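Local atomic coordinates of CT296 (Chlamydia trachomatis, PDB entry 3QH6), a protein that is of unknown function but structurally resembles Fe(II) 2-oxoglutarate-dependent enzymes and probably belongs to the cupin superfamily. Residues E24-V29 / V75-L80; Q34-L39 / L115-E120; V93-V98 / T144-R149; Q99-I104 / V136-A141; C109-L114 / G125-G130. One frame throughout, in Å; residues are numbered along the deposited sequence.

Interactions 2, 3 and 5 are buried; interactions 1 and 4 are only partly so. Interactions 3 and 5 are antiparallel strand pairs of the same sheet, joined where strands 111-116 and 145-151 run side by side, and they rest on main-chain hydrogen bonds. Interaction 2 takes strand 111-116 past its end to helix 29-42, adding a buried carboxylate to leucine packing; this carboxylate is also bonded to Thr144 of interaction 3. Interaction 1 packs the loop 24-29 against the start of helix 77-85, on the face of the sheet that carries the helices, without a hydrogen bond between its segments. Interaction 4 ties two loops beyond the sheet together around a tryptophan, with more exposed polar groups.

Interaction 1: E24-V29 / V75-L80; sequences EGLAPV and VRLDHL
Asp78 OD1 is gripped twice, both times weakly: His79 N donates to it at 2.9 Å, and the imidazole of His79 comes back to it through ND1 at 3.1 Å. Both bonds lie within 75-80; no hydrogen bond joins it to 24-29, and the contact is made by aliphatic groups, one of them against a carbonyl. Val75 touches three residues of 24-29. With CG1 anti to its backbone N (chi1 -179°), this methyl presses on the carbonyl of Leu26, Val75 CG1 lying 3.1 Å from Leu26 O. The other methyl meets Pro28 tip to tip, Val75 CG2 to Pro28 CD 3.8 Å, and also reaches the methyl of Ala27. Beside this, Leu26 and Leu77 cross obliquely, their CD2 methyls 3.9 Å apart. Arg76 is the C-prime residue of a Schellman motif that ends helix 66-75, with Leu77 N bonded to Val72 O; it is also the N-cap of the next helix, where Leu80 N reaches Arg76 O at 2.9 Å. The loop between strand 20-23 and helix 29-42 thus lies against the junction of helices 66-75 and 77-85, with Leu26 on Phe127 of strand 125-128 and Leu77 on Leu148 of strand 145-151.

Interaction 2: Q34-L39 / L115-E120; sequences QLEAEL and LCLSGE
Glu36 CG stands anti to the backbone N (chi1 -164°) and the chain runs extended from there, which carries the carboxylate off helix 29-42 to Ser118. Ser118 OG takes the crowded position between its own N and carbonyl carbon (chi1 69°) and so turns to meet it, donating to Glu36 OE1 at 2.9 Å. The hydroxyl approaches from above the carboxylate plane, 35° out of it, and Ser118 CB sits on the same side of the plane, 3.3 Å from both Glu36 OE1 and Glu36 OE2. Leu117 is turned differently, its CG anti to the carbonyl carbon, so that its two methyls reach Leu39 and Leu35, which lie one helical turn apart. Leu117 CD1 meets Leu39 CD1 at 3.8 Å, these chains crossing at about a right angle, while Leu117 CD2 meets Leu35 CD2 at 4.1 Å in an oblique crossing. Between these leucines and the polar pair, Glu36 CB lies 4.0 Å from Leu117 CB. Strand 111-116 has just ended here, and Trp97 and Ile146 add to the apolar surroundings of Leu117. Glu36 OE1 has a second hydrogen-bond partner, the hydroxyl of Thr144, and Thr144 N in turn bonds to Ser118 OG. Two hydroxyls grip OE1 of a buried carboxylate, which would help to stabilise its charge and may offset the rise in pKa that burial tends to bring.

Interaction 3: V93-V98 / T144-R149; sequences VRDLWV and TAIILR
Trp97 and Thr144 cross obliquely at one end of the strand pair. The indole, its CG anti to the backbone N (chi1 178°), lies edge-on to the partner strand, and Trp97 NE1 donates to Thr144 OG1 at 2.9 Å with the hydroxyl close to the ring plane; the same hydroxyl is bonded to Glu36 of helix 29-42. Next to NE1, the Trp97 CD1 edge touches Ala145 O at 3.2 Å. On this face Asp95 follows, its CB 4.0 Å from Leu148 CD2 and its carboxylate crossing Ile146 obliquely; the two oxygens are taken by His62 ND1 and Val61 N. The other face bears Leu96 against Ile147, where Leu96 CB and Ile147 CG2 are squeezed to 3.4 Å. Further along, Arg94 CB packs on Arg149 CG (3.8 Å). Arg94 forms a salt bridge with Asp107, to which Arg149 makes a long, weak ion pair as well; Arg149 is bonded chiefly to Ser112 OG and Leu105 O. Leu96/Ile147 and Val98/Ala145 exchange both backbone bonds (Ile147 N to Leu96 O, 2.9 Å), whereas Val93 N replaces Arg94 N at Arg149 O. The axes of segments 93-98 and 145-149 lie at 167°, nearly antiparallel, a ladder that puts strand 91-98 beside strand 145-151, consistent with the antiparallel sheets of the cupin clan and of 2-oxoglutarate-dependent oxygenases.

Interaction 4: Q99-I104 / V136-A141; sequences QKQEEI and VFDWGA
Trp139 CB touches the sulfur of Cys116 and then, with CG in the crowded position between N and carbonyl carbon (chi1 56°), sends the indole across to 99-104. On its five-membered side, NE1 donates to Gln99 O at 3.0 Å. This bond is bent (141°), and the nitrogen sits well above the carbonyl plane of Gln99 rather than on a lone pair. Along the six-membered ring, Trp139 CZ2 comes 3.7 Å from Gln101 N, and Trp139 CH2, at the tip, lies 3.8 Å from Gln101 CB. Ile104 CD1 meets the same tip carbon, Trp139 CH2, edge-on at 4.0 Å. Over one face, toward the rim, stands Asp138 OD1, which accepts from Trp139 N through its anti lone pair. Both segments are loops at the margin of the antiparallel sheet: 99-104 follows strand 91-98, whereas the loop 136-141 leads toward strand 145-151; the indole packs on Val98, Leu114 and Ala145 of three of its strands. Within 99-104, a short 3-10 turn brings Glu103 back under the start of the loop, where its OE1 accepts from two amides, Gln99 N at 2.9 Å by the syn lone pair and Lys100 N at 3.2 Å from above the carboxylate plane. The Gln99 side chain bends at chi2 (53°) and swings round to Ala141, its NE2 giving Ala141 O a weak bond of 2.8 Å.

Interaction 5: C109-L114 / G125-G130; sequences CDCSVL and GLFFSG
The CB of Ser112 is a small bump that presses into one face of the Phe128 ring, 3.8 Å from the ring centroid and nearest to Phe128 CZ (3.4 Å), a CH-pi contact set toward the rim. The ring can lie over its strand neighbour because Phe128 CG takes the crowded position between N and carbonyl carbon (chi1 65°). Its edge then runs on toward Leu114, whose CB is 4.2 Å from Phe128 CE2. On the opposite face of the sheet Val113 and Phe127 stand side by side, pointing the same way, with Val113 CG2 fitted closely against Phe127 CD2 at 3.4 Å. Cys111 SG approaches the same ring at its edge, a sulfur-aromatic contact, and Leu80, Ala81 and Leu84 of helix 77-85 pack on the ring as well. Strands 111-116 and 125-128 form a beta hairpin in which Ser112 pairs with Phe128 and Leu114 with Leu126 by two backbone hydrogen bonds each; on the other edge of strand 111-116, Asp110 and Cys111 both face Phe150 of strand 145-151 in a classic beta bulge. Gly125 CA comes to 3.0 Å from Leu114 O in a CA-H...O contact. Two waters bridge the segment ends: one joins Cys109 O and Gly130 N, the other Ser112 OG (2.7 Å) and Gly130 O (3.0 Å), while Ser112 OG also bonds to Arg149 of strand 145-151.

Interaction 1: E24-V29 / V75-L80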
# COMPACT_ATOMS: atom_id res chain seq x y z
N GLU A 24 -4.62 0.02 -10.53
CA GLU A 24 -4.33 1.37 -10.97
C GLU A 24 -5.23 2.35 -10.21
O GLU A 24 -6.40 2.06 -9.99
CB GLU A 24 -4.60 1.52 -12.48
CG GLU A 24 -4.24 2.90 -13.01
CD GLU A 24 -4.45 3.05 -14.52
OE1 GLU A 24 -4.82 2.06 -15.19
OE2 GLU A 24 -4.24 4.19 -15.01
N GLY A 25 -4.67 3.50 -9.86
CA GLY A 25 -5.44 4.57 -9.22
C GLY A 25 -6.08 4.19 -7.90
O GLY A 25 -7.21 4.57 -7.61
N LEU A 26 -5.36 3.44 -7.08
CA LEU A 26 -5.88 3.00 -5.79
C LEU A 26 -6.06 4.19 -4.84
O LEU A 26 -7.06 4.29 -4.14
CB LEU A 26 -4.94 1.96 -5.17
CG LEU A 26 -5.36 1.28 -3.86
CD1 LEU A 26 -6.70 0.59 -4.02
CD2 LEU A 26 -4.30 0.28 -3.42
N ALA A 27 -5.08 5.09 -4.84
CA ALA A 27 -5.07 6.24 -3.95
C ALA A 27 -4.90 7.51 -4.79
O ALA A 27 -4.20 7.46 -5.80
CB ALA A 27 -3.93 6.10 -2.96
N PRO A 28 -5.53 8.64 -4.37
CA PRO A 28 -5.44 9.89 -5.13
C PRO A 28 -4.00 10.30 -5.31
O PRO A 28 -3.24 10.34 -4.35
CB PRO A 28 -6.17 10.90 -4.23
CG PRO A 28 -7.05 10.09 -3.35
CD PRO A 28 -6.29 8.81 -3.12
N VAL A 29 -3.62 10.63 -6.54
CA VAL A 29 -2.24 10.95 -6.85
C VAL A 29 -1.71 12.15 -6.08
O VAL A 29 -0.53 12.20 -5.74
CB VAL A 29 -2.07 11.16 -8.37
CG1 VAL A 29 -0.77 11.93 -8.67
CG2 VAL A 29 -2.12 9.82 -9.09
N VAL A 75 -8.83 6.07 2.00
CA VAL A 75 -8.93 5.18 0.83
C VAL A 75 -9.50 3.82 1.26
O VAL A 75 -9.84 3.00 0.43
CB VAL A 75 -7.57 5.06 0.12
CG1 VAL A 75 -7.67 4.18 -1.11
CG2 VAL A 75 -7.10 6.47 -0.29
N ARG A 76 -9.65 3.62 2.58
CA ARG A 76 -10.21 2.38 3.16
C ARG A 76 -9.36 1.15 2.87
O ARG A 76 -9.88 0.04 2.75
CB ARG A 76 -11.66 2.14 2.70
CG ARG A 76 -12.55 3.35 2.89
CD ARG A 76 -13.96 3.08 2.44
NE ARG A 76 -14.66 2.11 3.26
CZ ARG A 76 -14.86 0.83 2.95
NH1 ARG A 76 -14.39 0.32 1.82
NH2 ARG A 76 -15.54 0.04 3.79
N LEU A 77 -8.05 1.35 2.79
CA LEU A 77 -7.11 0.25 2.59
C LEU A 77 -7.24 -0.83 3.66
O LEU A 77 -7.05 -2.00 3.37
CB LEU A 77 -5.66 0.76 2.62
CG LEU A 77 -5.29 1.74 1.50
CD1 LEU A 77 -3.81 2.05 1.53
CD2 LEU A 77 -5.70 1.16 0.12
N ASP A 78 -7.56 -0.45 4.90
CA ASP A 78 -7.77 -1.46 5.96
C ASP A 78 -9.00 -2.32 5.70
O ASP A 78 -8.97 -3.55 5.91
CB ASP A 78 -7.83 -0.86 7.38
CG ASP A 78 -8.65 0.44 7.47
OD1 ASP A 78 -9.32 0.86 6.48
OD2 ASP A 78 -8.63 1.05 8.57
N HIS A 79 -10.09 -1.70 5.26
CA HIS A 79 -11.31 -2.44 5.00
C HIS A 79 -11.15 -3.28 3.72
O HIS A 79 -11.63 -4.40 3.66
CB HIS A 79 -12.53 -1.48 4.92
CG HIS A 79 -12.90 -0.90 6.25
ND1 HIS A 79 -12.36 0.27 6.74
CD2 HIS A 79 -13.75 -1.35 7.21
CE1 HIS A 79 -12.86 0.52 7.93
NE2 HIS A 79 -13.70 -0.45 8.24
N LEU A 80 -10.43 -2.76 2.73
CA LEU A 80 -10.22 -3.51 1.48
C LEU A 80 -9.33 -4.73 1.70
O LEU A 80 -9.60 -5.82 1.18
CB LEU A 80 -9.61 -2.62 0.41
CG LEU A 80 -10.55 -1.49 -0.05
CD1 LEU A 80 -9.74 -0.50 -0.87
CD2 LEU A 80 -11.77 -2.07 -0.82

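Interaction 2: Q34-L39 / L115-E120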
# COMPACT_ATOMS: atom_id res chain seq x y z
N GLN A 34 1.95 14.59 -1.91
CA GLN A 34 2.04 15.40 -0.71
C GLN A 34 2.76 14.61 0.39
O GLN A 34 3.70 15.11 0.99
CB GLN A 34 0.66 15.87 -0.23
N LEU A 35 2.34 13.37 0.63
CA LEU A 35 3.03 12.48 1.57
C LEU A 35 4.53 12.34 1.23
O LEU A 35 5.39 12.50 2.09
CB LEU A 35 2.37 11.08 1.55
CG LEU A 35 2.90 10.05 2.56
CD1 LEU A 35 2.77 10.58 3.97
CD2 LEU A 35 2.21 8.72 2.45
N GLU A 36 4.85 12.04 -0.03
CA GLU A 36 6.23 11.92 -0.43
C GLU A 36 7.06 13.20 -0.14
O GLU A 36 8.23 13.11 0.26
CB GLU A 36 6.36 11.54 -1.91
CG GLU A 36 7.79 11.04 -2.18
CD GLU A 36 8.16 10.99 -3.64
OE1 GLU A 36 8.75 9.95 -4.05
OE2 GLU A 36 7.89 11.99 -4.37
N ALA A 37 6.47 14.36 -0.35
CA ALA A 37 7.19 15.62 -0.14
C ALA A 37 7.47 15.81 1.35
O ALA A 37 8.56 16.23 1.73
CB ALA A 37 6.41 16.80 -0.72
N GLU A 38 6.52 15.44 2.21
CA GLU A 38 6.73 15.50 3.65
C GLU A 38 7.77 14.49 4.12
O GLU A 38 8.55 14.79 5.03
CB GLU A 38 5.41 15.28 4.41
CG GLU A 38 4.32 16.29 4.03
CD GLU A 38 3.35 16.61 5.17
OE1 GLU A 38 3.74 16.54 6.35
OE2 GLU A 38 2.18 16.95 4.86
N LEU A 39 7.80 13.30 3.51
CA LEU A 39 8.82 12.32 3.86
C LEU A 39 10.20 12.83 3.46
O LEU A 39 11.17 12.62 4.17
CB LEU A 39 8.54 10.95 3.20
CG LEU A 39 7.39 10.12 3.81
CD1 LEU A 39 6.83 9.10 2.84
CD2 LEU A 39 7.85 9.44 5.09
N LEU A 115 2.12 0.92 -1.91
CA LEU A 115 1.51 2.06 -2.59
C LEU A 115 2.59 2.91 -3.22
O LEU A 115 3.48 3.37 -2.53
CB LEU A 115 0.71 2.85 -1.57
CG LEU A 115 -0.09 4.06 -2.04
CD1 LEU A 115 -1.18 3.71 -3.06
CD2 LEU A 115 -0.69 4.65 -0.81
N CYS A 116 2.53 3.10 -4.52
CA CYS A 116 3.56 3.91 -5.18
C CYS A 116 3.24 5.42 -4.97
O CYS A 116 2.08 5.84 -5.12
CB CYS A 116 3.66 3.53 -6.65
SG CYS A 116 4.90 4.49 -7.53
N LEU A 117 4.25 6.21 -4.59
CA LEU A 117 4.04 7.60 -4.14
C LEU A 117 4.35 8.63 -5.23
O LEU A 117 3.86 9.75 -5.17
CB LEU A 117 4.89 7.94 -2.89
CG LEU A 117 4.54 7.20 -1.59
CD1 LEU A 117 5.37 7.73 -0.44
CD2 LEU A 117 3.05 7.31 -1.27
N SER A 118 5.16 8.25 -6.22
CA SER A 118 5.61 9.21 -7.21
C SER A 118 5.90 8.58 -8.57
O SER A 118 5.95 7.35 -8.72
CB SER A 118 6.86 9.94 -6.71
OG SER A 118 7.97 9.05 -6.67
N GLY A 119 6.09 9.45 -9.57
CA GLY A 119 6.44 9.02 -10.90
C GLY A 119 5.20 8.62 -11.68
O GLY A 119 4.08 8.89 -11.27
N GLU A 120 5.42 7.94 -12.80
CA GLU A 120 4.34 7.49 -13.67
C GLU A 120 3.26 6.70 -12.94
O GLU A 120 2.07 6.91 -13.16
CB GLU A 120 4.91 6.66 -14.81
CG GLU A 120 3.91 6.34 -15.90
CD GLU A 120 4.58 5.77 -17.13
OE1 GLU A 120 5.23 6.55 -17.86
OE2 GLU A 120 4.46 4.55 -17.37

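Interaction 3: V93-V98 / T144-R149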
# COMPACT_ATOMS: atom_id res chain seq x y z
N VAL A 93 -0.01 -1.81 11.24
CA VAL A 93 0.87 -2.10 12.38
C VAL A 93 2.32 -1.69 12.10
O VAL A 93 3.07 -1.39 13.03
CB VAL A 93 0.81 -3.61 12.79
CG1 VAL A 93 -0.58 -3.94 13.35
CG2 VAL A 93 1.20 -4.56 11.60
N ARG A 94 2.73 -1.67 10.84
CA ARG A 94 4.11 -1.33 10.50
C ARG A 94 4.12 -0.70 9.13
O ARG A 94 3.23 -0.97 8.32
CB ARG A 94 4.99 -2.60 10.46
CG ARG A 94 5.24 -3.21 11.84
CD ARG A 94 6.12 -4.49 11.72
NE ARG A 94 5.41 -5.58 11.07
CZ ARG A 94 4.50 -6.34 11.68
NH1 ARG A 94 4.18 -6.09 12.94
NH2 ARG A 94 3.89 -7.33 11.03
N ASP A 95 5.13 0.12 8.83
CA ASP A 95 5.29 0.58 7.45
C ASP A 95 6.76 0.82 7.11
O ASP A 95 7.62 0.81 7.98
CB ASP A 95 4.41 1.80 7.21
CG ASP A 95 4.99 3.05 7.77
OD1 ASP A 95 6.19 3.31 7.53
OD2 ASP A 95 4.25 3.78 8.46
N LEU A 96 7.08 1.01 5.84
CA LEU A 96 8.46 1.31 5.46
C LEU A 96 8.41 2.13 4.20
O LEU A 96 7.77 1.75 3.23
CB LEU A 96 9.25 0.01 5.21
CG LEU A 96 10.73 0.14 4.80
CD1 LEU A 96 11.61 0.65 5.93
CD2 LEU A 96 11.29 -1.20 4.30
N TRP A 97 9.11 3.25 4.20
CA TRP A 97 9.19 4.06 2.99
C TRP A 97 10.40 3.59 2.20
O TRP A 97 11.51 3.63 2.70
CB TRP A 97 9.37 5.51 3.41
CG TRP A 97 9.51 6.45 2.26
CD1 TRP A 97 8.84 6.41 1.08
CD2 TRP A 97 10.36 7.60 2.20
NE1 TRP A 97 9.23 7.47 0.28
CE2 TRP A 97 10.17 8.21 0.95
CE3 TRP A 97 11.28 8.16 3.09
CZ2 TRP A 97 10.86 9.35 0.56
CZ3 TRP A 97 11.97 9.29 2.71
CH2 TRP A 97 11.76 9.87 1.45
N VAL A 98 10.20 3.11 0.98
CA VAL A 98 11.30 2.45 0.26
C VAL A 98 11.60 3.17 -1.06
O VAL A 98 10.70 3.70 -1.72
CB VAL A 98 10.99 0.96 -0.04
CG1 VAL A 98 10.87 0.15 1.26
CG2 VAL A 98 9.74 0.83 -0.86
N THR A 144 9.51 6.59 -5.36
CA THR A 144 9.49 5.84 -4.12
C THR A 144 8.11 5.22 -3.86
O THR A 144 7.14 5.47 -4.58
CB THR A 144 9.87 6.71 -2.89
OG1 THR A 144 8.80 7.63 -2.59
CG2 THR A 144 11.17 7.48 -3.14
N ALA A 145 8.04 4.41 -2.82
CA ALA A 145 6.81 3.74 -2.49
C ALA A 145 6.78 3.54 -0.99
O ALA A 145 7.80 3.71 -0.31
CB ALA A 145 6.72 2.40 -3.22
N ILE A 146 5.61 3.20 -0.47
CA ILE A 146 5.51 2.90 0.95
C ILE A 146 4.83 1.54 1.10
O ILE A 146 3.84 1.26 0.42
CB ILE A 146 4.79 4.02 1.76
CG1 ILE A 146 4.84 3.74 3.27
CG2 ILE A 146 3.31 4.26 1.30
CD1 ILE A 146 4.34 4.92 4.08
N ILE A 147 5.44 0.65 1.89
CA ILE A 147 4.83 -0.63 2.14
C ILE A 147 4.11 -0.54 3.47
O ILE A 147 4.65 -0.03 4.45
CB ILE A 147 5.88 -1.79 2.14
CG1 ILE A 147 5.16 -3.11 2.40
CG2 ILE A 147 7.00 -1.56 3.16
CD1 ILE A 147 4.58 -3.73 1.11
N LEU A 148 2.87 -1.00 3.47
CA LEU A 148 1.99 -0.88 4.62
C LEU A 148 1.66 -2.28 5.06
O LEU A 148 1.23 -3.08 4.25
CB LEU A 148 0.68 -0.19 4.18
CG LEU A 148 0.88 1.22 3.60
CD1 LEU A 148 -0.40 1.69 2.92
CD2 LEU A 148 1.31 2.17 4.71
N ARG A 149 1.86 -2.59 6.34
CA ARG A 149 1.61 -3.93 6.83
C ARG A 149 0.34 -3.95 7.65
O ARG A 149 0.24 -3.24 8.65
CB ARG A 149 2.79 -4.40 7.71
CG ARG A 149 4.17 -4.20 7.11
CD ARG A 149 4.35 -5.02 5.82
NE ARG A 149 5.76 -5.02 5.43
CZ ARG A 149 6.29 -5.79 4.50
NH1 ARG A 149 5.52 -6.64 3.84
NH2 ARG A 149 7.60 -5.72 4.25

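Interaction 4: Q99-I104 / V136-A141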
# COMPACT_ATOMS: atom_id res chain seq x y z
N GLN A 99 12.88 3.20 -1.42
CA GLN A 99 13.33 3.70 -2.72
C GLN A 99 13.40 2.56 -3.77
O GLN A 99 13.21 2.79 -4.96
CB GLN A 99 14.71 4.37 -2.56
CG GLN A 99 15.56 4.41 -3.81
CD GLN A 99 14.83 5.00 -5.00
OE1 GLN A 99 14.18 6.04 -4.90
NE2 GLN A 99 14.91 4.32 -6.15
N LYS A 100 13.66 1.34 -3.32
CA LYS A 100 13.89 0.19 -4.22
C LYS A 100 13.08 -1.02 -3.75
O LYS A 100 12.89 -1.20 -2.55
CB LYS A 100 15.38 -0.18 -4.20
CG LYS A 100 16.32 1.01 -4.16
CD LYS A 100 17.78 0.59 -4.19
CE LYS A 100 18.67 1.72 -4.69
NZ LYS A 100 18.38 2.07 -6.11
N GLN A 101 12.64 -1.87 -4.67
CA GLN A 101 11.75 -2.97 -4.27
C GLN A 101 12.49 -4.02 -3.44
O GLN A 101 11.86 -4.77 -2.70
CB GLN A 101 11.03 -3.61 -5.46
CG GLN A 101 11.84 -4.55 -6.31
CD GLN A 101 10.94 -5.42 -7.18
OE1 GLN A 101 10.21 -4.91 -8.03
NE2 GLN A 101 10.97 -6.73 -6.93
N GLU A 102 13.81 -4.06 -3.56
CA GLU A 102 14.63 -5.02 -2.85
C GLU A 102 14.57 -4.78 -1.35
O GLU A 102 14.98 -5.63 -0.55
CB GLU A 102 16.08 -4.92 -3.33
CG GLU A 102 16.32 -5.46 -4.75
CD GLU A 102 15.86 -4.50 -5.85
OE1 GLU A 102 15.68 -3.29 -5.59
OE2 GLU A 102 15.67 -4.97 -7.00
N GLU A 103 14.07 -3.61 -0.97
CA GLU A 103 14.04 -3.20 0.44
C GLU A 103 12.82 -3.78 1.14
O GLU A 103 12.71 -3.79 2.37
CB GLU A 103 14.08 -1.66 0.52
CG GLU A 103 15.47 -1.09 0.18
CD GLU A 103 15.49 0.42 0.03
OE1 GLU A 103 14.42 1.03 -0.19
OE2 GLU A 103 16.59 1.00 0.15
N ILE A 104 11.91 -4.32 0.34
CA ILE A 104 10.67 -4.89 0.86
C ILE A 104 10.94 -6.33 1.23
O ILE A 104 10.96 -7.21 0.37
CB ILE A 104 9.58 -4.88 -0.24
CG1 ILE A 104 9.41 -3.47 -0.80
CG2 ILE A 104 8.27 -5.45 0.31
CD1 ILE A 104 8.43 -3.41 -1.96
N VAL A 136 5.56 -8.27 -10.97
CA VAL A 136 4.19 -7.76 -10.92
C VAL A 136 4.20 -6.23 -10.95
O VAL A 136 3.45 -5.61 -11.69
CB VAL A 136 3.41 -8.30 -9.68
CG1 VAL A 136 2.05 -7.63 -9.57
CG2 VAL A 136 3.23 -9.81 -9.78
N PHE A 137 5.06 -5.60 -10.13
CA PHE A 137 5.09 -4.14 -10.06
C PHE A 137 6.46 -3.58 -9.71
O PHE A 137 7.14 -4.08 -8.80
CB PHE A 137 4.06 -3.62 -9.04
CG PHE A 137 3.99 -2.11 -8.97
CD1 PHE A 137 3.36 -1.38 -9.97
CD2 PHE A 137 4.59 -1.41 -7.93
CE1 PHE A 137 3.31 0.02 -9.92
CE2 PHE A 137 4.56 -0.01 -7.88
CZ PHE A 137 3.91 0.70 -8.88
N ASP A 138 6.84 -2.52 -10.40
CA ASP A 138 8.07 -1.83 -10.08
C ASP A 138 7.98 -0.37 -10.54
O ASP A 138 7.11 -0.02 -11.35
CB ASP A 138 9.27 -2.53 -10.73
CG ASP A 138 10.53 -2.45 -9.88
OD1 ASP A 138 10.65 -1.54 -9.03
OD2 ASP A 138 11.42 -3.32 -10.05
N TRP A 139 8.88 0.46 -10.02
CA TRP A 139 8.88 1.90 -10.28
C TRP A 139 10.31 2.37 -10.60
O TRP A 139 11.27 1.72 -10.25
CB TRP A 139 8.32 2.65 -9.07
CG TRP A 139 9.04 2.37 -7.74
CD1 TRP A 139 10.02 3.13 -7.17
CD2 TRP A 139 8.81 1.27 -6.83
NE1 TRP A 139 10.43 2.57 -5.97
CE2 TRP A 139 9.70 1.43 -5.75
CE3 TRP A 139 7.95 0.16 -6.84
CZ2 TRP A 139 9.76 0.53 -4.67
CZ3 TRP A 139 8.02 -0.75 -5.77
CH2 TRP A 139 8.91 -0.55 -4.71
N GLY A 140 10.42 3.52 -11.27
CA GLY A 140 11.71 4.02 -11.73
C GLY A 140 12.62 4.44 -10.60
O GLY A 140 12.16 4.69 -9.49
N ALA A 141 13.91 4.51 -10.88
CA ALA A 141 14.91 4.79 -9.85
C ALA A 141 14.67 6.13 -9.17
O ALA A 141 15.14 6.36 -8.06
CB ALA A 141 16.32 4.74 -10.44

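Interaction 5: C109-L114 / G125-G130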
# COMPACT_ATOMS: atom_id res chain seq x y z
N CYS A 109 2.60 -10.50 8.29
CA CYS A 109 1.26 -9.90 8.51
C CYS A 109 0.17 -10.51 7.60
O CYS A 109 0.47 -11.16 6.61
CB CYS A 109 1.30 -8.36 8.32
SG CYS A 109 1.73 -7.85 6.59
N ASP A 110 -1.10 -10.30 7.95
CA ASP A 110 -2.20 -10.86 7.17
C ASP A 110 -2.15 -10.36 5.72
O ASP A 110 -2.39 -11.11 4.79
CB ASP A 110 -3.55 -10.47 7.79
CG ASP A 110 -3.74 -11.00 9.19
OD1 ASP A 110 -2.95 -10.60 10.07
OD2 ASP A 110 -4.67 -11.81 9.40
N CYS A 111 -1.84 -9.08 5.53
CA CYS A 111 -1.87 -8.53 4.16
C CYS A 111 -0.98 -7.30 4.09
O CYS A 111 -1.02 -6.47 5.00
CB CYS A 111 -3.30 -8.13 3.76
SG CYS A 111 -3.47 -7.75 1.96
N SER A 112 -0.18 -7.17 3.03
CA SER A 112 0.55 -5.91 2.83
C SER A 112 -0.05 -5.08 1.68
O SER A 112 -0.70 -5.62 0.78
CB SER A 112 2.04 -6.19 2.58
OG SER A 112 2.63 -6.86 3.69
N VAL A 113 0.22 -3.78 1.67
CA VAL A 113 -0.11 -2.98 0.50
C VAL A 113 1.10 -2.17 0.13
O VAL A 113 1.66 -1.47 0.97
CB VAL A 113 -1.30 -2.04 0.77
CG1 VAL A 113 -1.49 -1.06 -0.44
CG2 VAL A 113 -2.55 -2.84 1.01
N LEU A 114 1.52 -2.27 -1.12
CA LEU A 114 2.61 -1.44 -1.60
C LEU A 114 1.92 -0.31 -2.34
O LEU A 114 1.20 -0.55 -3.29
CB LEU A 114 3.53 -2.25 -2.54
CG LEU A 114 4.73 -1.56 -3.21
CD1 LEU A 114 4.31 -0.42 -4.13
CD2 LEU A 114 5.69 -1.07 -2.18
N GLY A 125 -1.47 0.69 -6.34
CA GLY A 125 -1.15 -0.09 -5.15
C GLY A 125 -1.30 -1.58 -5.38
O GLY A 125 -2.12 -2.02 -6.17
N LEU A 126 -0.49 -2.36 -4.68
CA LEU A 126 -0.49 -3.82 -4.80
C LEU A 126 -0.85 -4.41 -3.45
O LEU A 126 -0.15 -4.13 -2.47
CB LEU A 126 0.92 -4.31 -5.25
CG LEU A 126 1.19 -5.83 -5.34
CD1 LEU A 126 0.36 -6.47 -6.46
CD2 LEU A 126 2.67 -6.13 -5.56
N PHE A 127 -1.95 -5.17 -3.36
CA PHE A 127 -2.23 -5.93 -2.14
C PHE A 127 -1.55 -7.28 -2.31
O PHE A 127 -1.67 -7.89 -3.37
CB PHE A 127 -3.70 -6.23 -1.96
CG PHE A 127 -4.56 -5.00 -1.67
CD1 PHE A 127 -4.98 -4.18 -2.72
CD2 PHE A 127 -4.97 -4.72 -0.37
CE1 PHE A 127 -5.81 -3.08 -2.49
CE2 PHE A 127 -5.81 -3.60 -0.11
CZ PHE A 127 -6.21 -2.78 -1.16
N PHE A 128 -0.90 -7.80 -1.28
CA PHE A 128 -0.29 -9.12 -1.40
C PHE A 128 -0.05 -9.70 -0.03
O PHE A 128 -0.05 -8.98 0.96
CB PHE A 128 1.06 -9.03 -2.15
CG PHE A 128 2.15 -8.24 -1.41
CD1 PHE A 128 3.13 -8.89 -0.67
CD2 PHE A 128 2.19 -6.84 -1.48
CE1 PHE A 128 4.12 -8.18 -0.01
CE2 PHE A 128 3.17 -6.11 -0.82
CZ PHE A 128 4.14 -6.78 -0.07
N SER A 129 0.22 -11.00 0.06
CA SER A 129 0.66 -11.52 1.34
C SER A 129 1.96 -12.27 1.16
O SER A 129 2.29 -12.68 0.08
CB SER A 129 -0.42 -12.36 2.03
OG SER A 129 -0.43 -13.69 1.60
N GLY A 130 2.70 -12.42 2.24
CA GLY A 130 4.01 -13.07 2.14
C GLY A 130 5.07 -12.20 1.48
O GLY A 130 5.04 -10.98 1.58
O HOH W 1 2.44 -11.41 4.83
O HOH W 2 3.01 -9.48 3.15